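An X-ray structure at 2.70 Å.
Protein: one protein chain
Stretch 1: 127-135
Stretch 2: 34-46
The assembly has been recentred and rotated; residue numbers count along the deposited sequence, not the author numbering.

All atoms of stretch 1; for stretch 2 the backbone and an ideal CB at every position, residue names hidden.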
ATOM      1  N   ARG A 127      17.791   8.140  -0.126  1.00 71.60           N
ATOM      2  CA  ARG A 127      17.312   6.966  -0.815  1.00 74.13           C
ATOM      3  C   ARG A 127      18.468   6.102  -1.246  1.00 74.64           C
ATOM      4  O   ARG A 127      19.189   6.419  -2.185  1.00 73.97           O
ATOM      5  CB  ARG A 127      16.414   7.337  -1.993  1.00 75.42           C
ATOM      6  CG  ARG A 127      15.117   8.026  -1.592  1.00 78.25           C
ATOM      7  CD  ARG A 127      13.959   7.063  -1.436  1.00 82.80           C
ATOM      8  NE  ARG A 127      12.734   7.711  -1.907  1.00 87.61           N
ATOM      9  CZ  ARG A 127      12.215   7.557  -3.128  1.00 90.48           C
ATOM     10  NH1 ARG A 127      11.103   8.207  -3.462  1.00 91.94           N
ATOM     11  NH2 ARG A 127      12.798   6.752  -4.020  1.00 90.92           N
ATOM     12  N   ILE A 128      18.644   5.024  -0.497  1.00 76.60           N
ATOM     13  CA  ILE A 128      19.529   3.926  -0.836  1.00 78.65           C
ATOM     14  C   ILE A 128      18.797   3.001  -1.827  1.00 81.17           C
ATOM     15  O   ILE A 128      17.608   2.721  -1.648  1.00 82.33           O
ATOM     16  CB  ILE A 128      19.899   3.179   0.469  1.00 78.19           C
ATOM     17  CG1 ILE A 128      21.264   3.624   0.981  1.00 78.07           C
ATOM     18  CG2 ILE A 128      19.917   1.675   0.284  1.00 79.35           C
ATOM     19  CD1 ILE A 128      21.332   5.055   1.447  1.00 78.67           C
ATOM     20  N   GLY A 129      19.477   2.540  -2.874  1.00 83.26           N
ATOM     21  CA  GLY A 129      18.838   1.604  -3.810  1.00 87.28           C
ATOM     22  C   GLY A 129      18.686   2.140  -5.227  1.00 90.13           C
ATOM     23  O   GLY A 129      19.687   2.272  -5.941  1.00 90.55           O
HETATM   24  N   MSE A 130      17.454   2.404  -5.681  1.00 92.76           N
HETATM   25  CA  MSE A 130      16.201   1.991  -5.027  1.00 95.15           C
HETATM   26  C   MSE A 130      15.344   1.288  -6.094  1.00 97.35           C
HETATM   27  O   MSE A 130      14.108   1.396  -6.088  1.00 98.66           O
HETATM   28  CB  MSE A 130      15.401   3.184  -4.454  1.00 95.38           C
HETATM   29  CG  MSE A 130      16.115   4.551  -4.378  1.00 97.21           C
HETATM   30 SE   MSE A 130      16.256   5.620  -6.055  1.00104.61          SE
HETATM   31  CE  MSE A 130      14.379   5.636  -6.652  1.00104.58           C
ATOM     32  N   GLY A 131      16.005   0.587  -7.016  1.00 98.25           N
ATOM     33  CA  GLY A 131      15.333   0.006  -8.184  1.00100.46           C
ATOM     34  C   GLY A 131      15.322   0.934  -9.403  1.00101.34           C
ATOM     35  O   GLY A 131      14.266   1.477  -9.761  1.00102.50           O
ATOM     36  N   ILE A 132      16.474   1.133 -10.059  1.00100.85           N
ATOM     37  CA  ILE A 132      17.778   0.530  -9.682  1.00 99.38           C
ATOM     38  C   ILE A 132      18.968   1.505  -9.903  1.00 97.59           C
ATOM     39  O   ILE A 132      19.110   2.500  -9.165  1.00 96.27           O
ATOM     40  CB  ILE A 132      18.019  -0.903 -10.334  1.00101.11           C
ATOM     41  CG1 ILE A 132      17.469  -0.994 -11.772  1.00103.76           C
ATOM     42  CG2 ILE A 132      17.408  -2.015  -9.476  1.00101.37           C
ATOM     43  CD1 ILE A 132      18.532  -1.242 -12.834  1.00105.06           C
ATOM     44  N   GLY A 133      19.803   1.223 -10.912  1.00 97.31           N
ATOM     45  CA  GLY A 133      21.040   1.975 -11.166  1.00 94.73           C
ATOM     46  C   GLY A 133      22.122   1.720 -10.120  1.00 91.87           C
ATOM     47  O   GLY A 133      23.313   1.624 -10.456  1.00 92.36           O
ATOM     48  N   GLY A 134      21.698   1.587  -8.857  1.00 88.79           N
ATOM     49  CA  GLY A 134      22.602   1.559  -7.696  1.00 84.83           C
ATOM     50  C   GLY A 134      22.774   2.967  -7.134  1.00 81.56           C
ATOM     51  O   GLY A 134      23.445   3.172  -6.102  1.00 80.67           O
ATOM     52  N   LYS A 135      22.157   3.926  -7.834  1.00 79.37           N
ATOM     53  CA  LYS A 135      22.213   5.355  -7.515  1.00 75.89           C
ATOM     54  C   LYS A 135      21.475   5.657  -6.221  1.00 72.59           C
ATOM     55  O   LYS A 135      20.353   5.200  -6.005  1.00 72.70           O
ATOM     56  CB  LYS A 135      21.600   6.203  -8.648  1.00 77.05           C
ATOM     57  CG  LYS A 135      22.436   6.316  -9.927  1.00 78.77           C
ATOM     58  CD  LYS A 135      21.704   7.149 -10.970  1.00 80.74           C
ATOM     59  CE  LYS A 135      22.497   7.250 -12.265  1.00 83.52           C
ATOM     60  NZ  LYS A 135      21.678   7.758 -13.415  1.00 85.30           N
ATOM     61  N   UNK A  34      18.241  -3.434   5.905  1.00 61.86           N
ATOM     62  CA  UNK A  34      18.640  -4.730   5.384  1.00 62.78           C
ATOM     63  C   UNK A  34      17.682  -5.060   4.241  1.00 64.57           C
ATOM     64  O   UNK A  34      16.492  -5.358   4.471  1.00 66.35           O
ATOM     65  CB  UNK A  34      18.622  -5.808   6.470  1.00 62.78           C
ATOM     66  N   UNK A  35      18.178  -4.979   3.009  1.00 64.69           N
ATOM     67  CA  UNK A  35      17.289  -5.110   1.862  1.00 66.34           C
ATOM     68  C   UNK A  35      18.019  -5.410   0.560  1.00 66.80           C
ATOM     69  O   UNK A  35      19.177  -5.044   0.396  1.00 65.51           O
ATOM     70  CB  UNK A  35      16.470  -3.828   1.699  1.00 66.34           C
ATOM     71  N   UNK A  36      17.336  -6.094  -0.369  1.00 69.08           N
ATOM     72  CA  UNK A  36      17.897  -6.291  -1.692  1.00 70.35           C
ATOM     73  C   UNK A  36      17.872  -4.974  -2.440  1.00 71.19           C
ATOM     74  O   UNK A  36      16.866  -4.279  -2.403  1.00 71.46           O
ATOM     75  CB  UNK A  36      17.133  -7.371  -2.461  1.00 70.35           C
ATOM     76  N   UNK A  37      18.980  -4.610  -3.076  1.00 72.29           N
ATOM     77  CA  UNK A  37      18.975  -3.438  -3.950  1.00 74.17           C
ATOM     78  C   UNK A  37      19.162  -3.891  -5.401  1.00 76.85           C
ATOM     79  O   UNK A  37      18.803  -5.033  -5.728  1.00 78.19           O
ATOM     80  CB  UNK A  37      20.069  -2.449  -3.544  1.00 74.17           C
ATOM     81  N   UNK A  38      19.676  -3.006  -6.266  1.00 78.37           N
ATOM     82  CA  UNK A  38      19.931  -3.331  -7.684  1.00 81.27           C
ATOM     83  C   UNK A  38      20.568  -4.729  -7.832  1.00 82.05           C
ATOM     84  O   UNK A  38      21.170  -5.243  -6.861  1.00 81.38           O
ATOM     85  CB  UNK A  38      20.842  -2.274  -8.311  1.00 81.27           C
ATOM     86  N   UNK A  39      20.476  -5.331  -9.039  1.00 83.58           N
ATOM     87  CA  UNK A  39      20.766  -6.760  -9.233  1.00 84.49           C
ATOM     88  C   UNK A  39      22.203  -7.161  -8.845  1.00 83.15           C
ATOM     89  O   UNK A  39      23.158  -6.502  -9.274  1.00 83.44           O
ATOM     90  CB  UNK A  39      20.520  -7.131 -10.697  1.00 84.49           C
ATOM     91  N   UNK A  40      22.366  -8.184  -8.005  1.00 81.61           N
ATOM     92  CA  UNK A  40      21.283  -8.755  -7.202  1.00 79.51           C
ATOM     93  C   UNK A  40      21.613  -8.483  -5.744  1.00 75.82           C
ATOM     94  O   UNK A  40      21.195  -9.234  -4.844  1.00 75.83           O
ATOM     95  CB  UNK A  40      21.108 -10.252  -7.464  1.00 79.51           C
ATOM     96  N   UNK A  41      22.361  -7.394  -5.541  1.00 72.34           N
ATOM     97  CA  UNK A  41      22.879  -6.950  -4.247  1.00 68.42           C
ATOM     98  C   UNK A  41      21.912  -7.043  -3.085  1.00 65.75           C
ATOM     99  O   UNK A  41      20.706  -6.879  -3.245  1.00 66.20           O
ATOM    100  CB  UNK A  41      23.348  -5.499  -4.368  1.00 68.42           C
ATOM    101  N   UNK A  42      22.477  -7.302  -1.915  1.00 62.25           N
ATOM    102  CA  UNK A  42      21.795  -7.141  -0.657  1.00 59.04           C
ATOM    103  C   UNK A  42      22.670  -6.216   0.168  1.00 56.76           C
ATOM    104  O   UNK A  42      23.900  -6.350   0.180  1.00 56.24           O
ATOM    105  CB  UNK A  42      21.543  -8.479   0.040  1.00 59.04           C
ATOM    106  N   UNK A  43      22.046  -5.262   0.840  1.00 54.77           N
ATOM    107  CA  UNK A  43      22.806  -4.312   1.621  1.00 52.83           C
ATOM    108  C   UNK A  43      22.382  -4.356   3.076  1.00 51.68           C
ATOM    109  O   UNK A  43      21.206  -4.578   3.390  1.00 51.86           O
ATOM    110  CB  UNK A  43      22.640  -2.899   1.058  1.00 52.83           C
ATOM    111  N   UNK A  44      23.357  -4.168   3.958  1.00 50.07           N
ATOM    112  CA  UNK A  44      23.072  -4.051   5.376  1.00 49.15           C
ATOM    113  C   UNK A  44      23.709  -2.789   5.895  1.00 48.60           C
ATOM    114  O   UNK A  44      24.890  -2.521   5.657  1.00 47.54           O
ATOM    115  CB  UNK A  44      23.571  -5.273   6.150  1.00 49.15           C
ATOM    116  N   UNK A  45      22.888  -2.006   6.578  1.00 49.20           N
ATOM    117  CA  UNK A  45      23.327  -0.789   7.243  1.00 49.80           C
ATOM    118  C   UNK A  45      22.980  -0.892   8.712  1.00 50.52           C
ATOM    119  O   UNK A  45      21.854  -1.240   9.083  1.00 51.00           O
ATOM    120  CB  UNK A  45      22.690   0.452   6.615  1.00 49.80           C
ATOM    121  N   UNK A  46      23.954  -0.555   9.542  1.00 50.93           N
ATOM    122  CA  UNK A  46      23.813  -0.621  10.987  1.00 52.02           C
ATOM    123  C   UNK A  46      24.476   0.593  11.627  1.00 52.49           C
ATOM    124  O   UNK A  46      25.295   1.279  11.001  1.00 52.06           O
ATOM    125  CB  UNK A  46      24.417  -1.917  11.532  1.00 52.02           C
TER

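Position 34 has extended backbone angles (-143/107), and its ideal CB finds nothing of stretch 1 within 5.5 Å, so no preference is set; the residue is Ala34.

At position 35 the CA-to-CB bond points toward stretch 1, yet no atom there lies within 5.5 Å of the ideal CB. A short side chain would fall short, whereas a long one could reach the carbonyl of Ile128, an acceptor; lysine or arginine would suit. The residue is Lys35. With chi1 p and the remaining chi angles t, its chain extends until NZ donates a hydrogen bond to Ile128 O at 3.2 Å, while its methylene CE lies 3.7 Å from Ile128 CG2.

Position 36 is out of reach, and its phi of -72° is compatible with proline among many others; it is Pro36.

At position 37 the bond points sideways and the ideal CB is 4.2 Å from Gly129 CA. Glycine leaves that flank without a side chain, so a compact apolar side chain such as valine or alanine would fit. Val37, chi1 m, sets CG1 4.0 Å from Gly129 CA and 4.3 Å from Ile128 CG2.

Position 38 points directly toward stretch 1, its ideal CB 3.6 Å from Ile132 CG2 and 4.0 Å from Gly134 N. Such closeness favours a small side chain: alanine, serine or cysteine. Cys38 packs its CB 3.6 Å from Ile132 CG2, and the same methyl comes to 3.4 Å from Cys38 CA, so the backbone also takes part in the contact.

Position 39 points sideways, with phi -60° allowing proline and a cis peptide following it. Its ideal CB touches nothing, but the methyl of Ile132 is near the backbone. In Pro39 the ring turns CD to 4.1 Å from Ile132 CG2.

Position 40, at -115/28, is out of reach; it is Gly40.

Position 41 points toward stretch 1 across open space, leaving room for a long chain. Lys41, with chi3 p, brings NZ to 4.5 Å from Gly134 CA.

Position 43 is an extended site pointing toward Ile128, with its ideal CB 5.4 Å from Ile128 CG2. A branched or longer apolar chain would bridge that gap. Ile43 does so, CD1 lying 3.8 Å from Ile128 CG2.

Position 45 again points toward stretch 1, from farther off, so leucine, isoleucine or methionine would suit. Leu45 brings CD1 4.2 Å from Ile128 CG1.

Positions 42, 44 and 46 are out of reach; they are Tyr42, whose OH bonds elsewhere in the structure, Val44 and Ile46.

Stretch 2, residues 34-46: AKPVCPGKYIVLI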
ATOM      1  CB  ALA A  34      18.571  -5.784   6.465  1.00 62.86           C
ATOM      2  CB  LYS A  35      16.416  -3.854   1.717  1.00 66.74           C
ATOM      3  CG  LYS A  35      17.165  -2.575   1.322  1.00 66.13           C
ATOM      4  CD  LYS A  35      16.182  -1.470   1.005  1.00 67.76           C
ATOM      5  CE  LYS A  35      16.801  -0.404   0.132  1.00 68.52           C
ATOM      6  NZ  LYS A  35      15.732   0.281  -0.664  1.00 71.25           N
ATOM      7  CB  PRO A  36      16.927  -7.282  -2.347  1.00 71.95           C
ATOM      8  CG  PRO A  36      16.115  -7.851  -1.239  1.00 71.83           C
ATOM      9  CD  PRO A  36      16.042  -6.785  -0.217  1.00 70.62           C
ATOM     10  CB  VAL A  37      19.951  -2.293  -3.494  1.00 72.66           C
ATOM     11  CG1 VAL A  37      19.708  -1.922  -2.027  1.00 71.66           C
ATOM     12  CG2 VAL A  37      21.411  -2.625  -3.764  1.00 72.61           C
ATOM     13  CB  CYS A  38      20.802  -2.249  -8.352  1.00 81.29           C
ATOM     14  SG  CYS A  38      22.622  -2.538  -8.326  1.00 84.21           S
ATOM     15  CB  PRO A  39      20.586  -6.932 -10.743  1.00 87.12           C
ATOM     16  CG  PRO A  39      21.030  -5.610 -11.297  1.00 86.70           C
ATOM     17  CD  PRO A  39      20.453  -4.610 -10.326  1.00 84.81           C
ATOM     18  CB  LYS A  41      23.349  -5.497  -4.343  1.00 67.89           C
ATOM     19  CG  LYS A  41      24.739  -5.306  -4.911  1.00 69.49           C
ATOM     20  CD  LYS A  41      24.887  -3.952  -5.648  1.00 72.72           C
ATOM     21  CE  LYS A  41      25.020  -2.750  -4.707  1.00 70.71           C
ATOM     22  NZ  LYS A  41      25.146  -1.465  -5.463  1.00 71.17           N
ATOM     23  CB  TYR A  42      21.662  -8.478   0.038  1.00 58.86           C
ATOM     24  CG  TYR A  42      20.653  -8.479   1.163  1.00 57.83           C
ATOM     25  CD1 TYR A  42      19.306  -8.701   0.905  1.00 57.18           C
ATOM     26  CD2 TYR A  42      21.047  -8.268   2.488  1.00 55.15           C
ATOM     27  CE1 TYR A  42      18.378  -8.711   1.922  1.00 56.80           C
ATOM     28  CE2 TYR A  42      20.124  -8.280   3.514  1.00 54.37           C
ATOM     29  CZ  TYR A  42      18.786  -8.501   3.220  1.00 56.43           C
ATOM     30  OH  TYR A  42      17.844  -8.519   4.223  1.00 57.80           O
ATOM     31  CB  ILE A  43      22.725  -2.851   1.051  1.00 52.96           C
ATOM     32  CG1 ILE A  43      21.388  -2.171   1.373  1.00 53.19           C
ATOM     33  CG2 ILE A  43      23.022  -2.809  -0.440  1.00 53.35           C
ATOM     34  CD1 ILE A  43      21.525  -1.046   2.395  1.00 52.78           C
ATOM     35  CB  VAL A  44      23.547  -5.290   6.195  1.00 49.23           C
ATOM     36  CG1 VAL A  44      23.145  -5.173   7.650  1.00 46.36           C
ATOM     37  CG2 VAL A  44      22.980  -6.576   5.599  1.00 49.37           C
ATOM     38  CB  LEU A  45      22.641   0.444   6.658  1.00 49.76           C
ATOM     39  CG  LEU A  45      23.064   0.946   5.285  1.00 51.14           C
ATOM     40  CD1 LEU A  45      22.039   1.937   4.780  1.00 53.14           C
ATOM     41  CD2 LEU A  45      24.433   1.604   5.348  1.00 52.43           C
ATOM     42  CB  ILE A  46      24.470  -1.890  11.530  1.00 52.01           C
ATOM     43  CG1 ILE A  46      25.834  -2.071  10.856  1.00 52.21           C
ATOM     44  CG2 ILE A  46      23.589  -3.099  11.232  1.00 51.33           C
ATOM     45  CD1 ILE A  46      26.921  -2.553  11.745  1.00 52.76           C
TER
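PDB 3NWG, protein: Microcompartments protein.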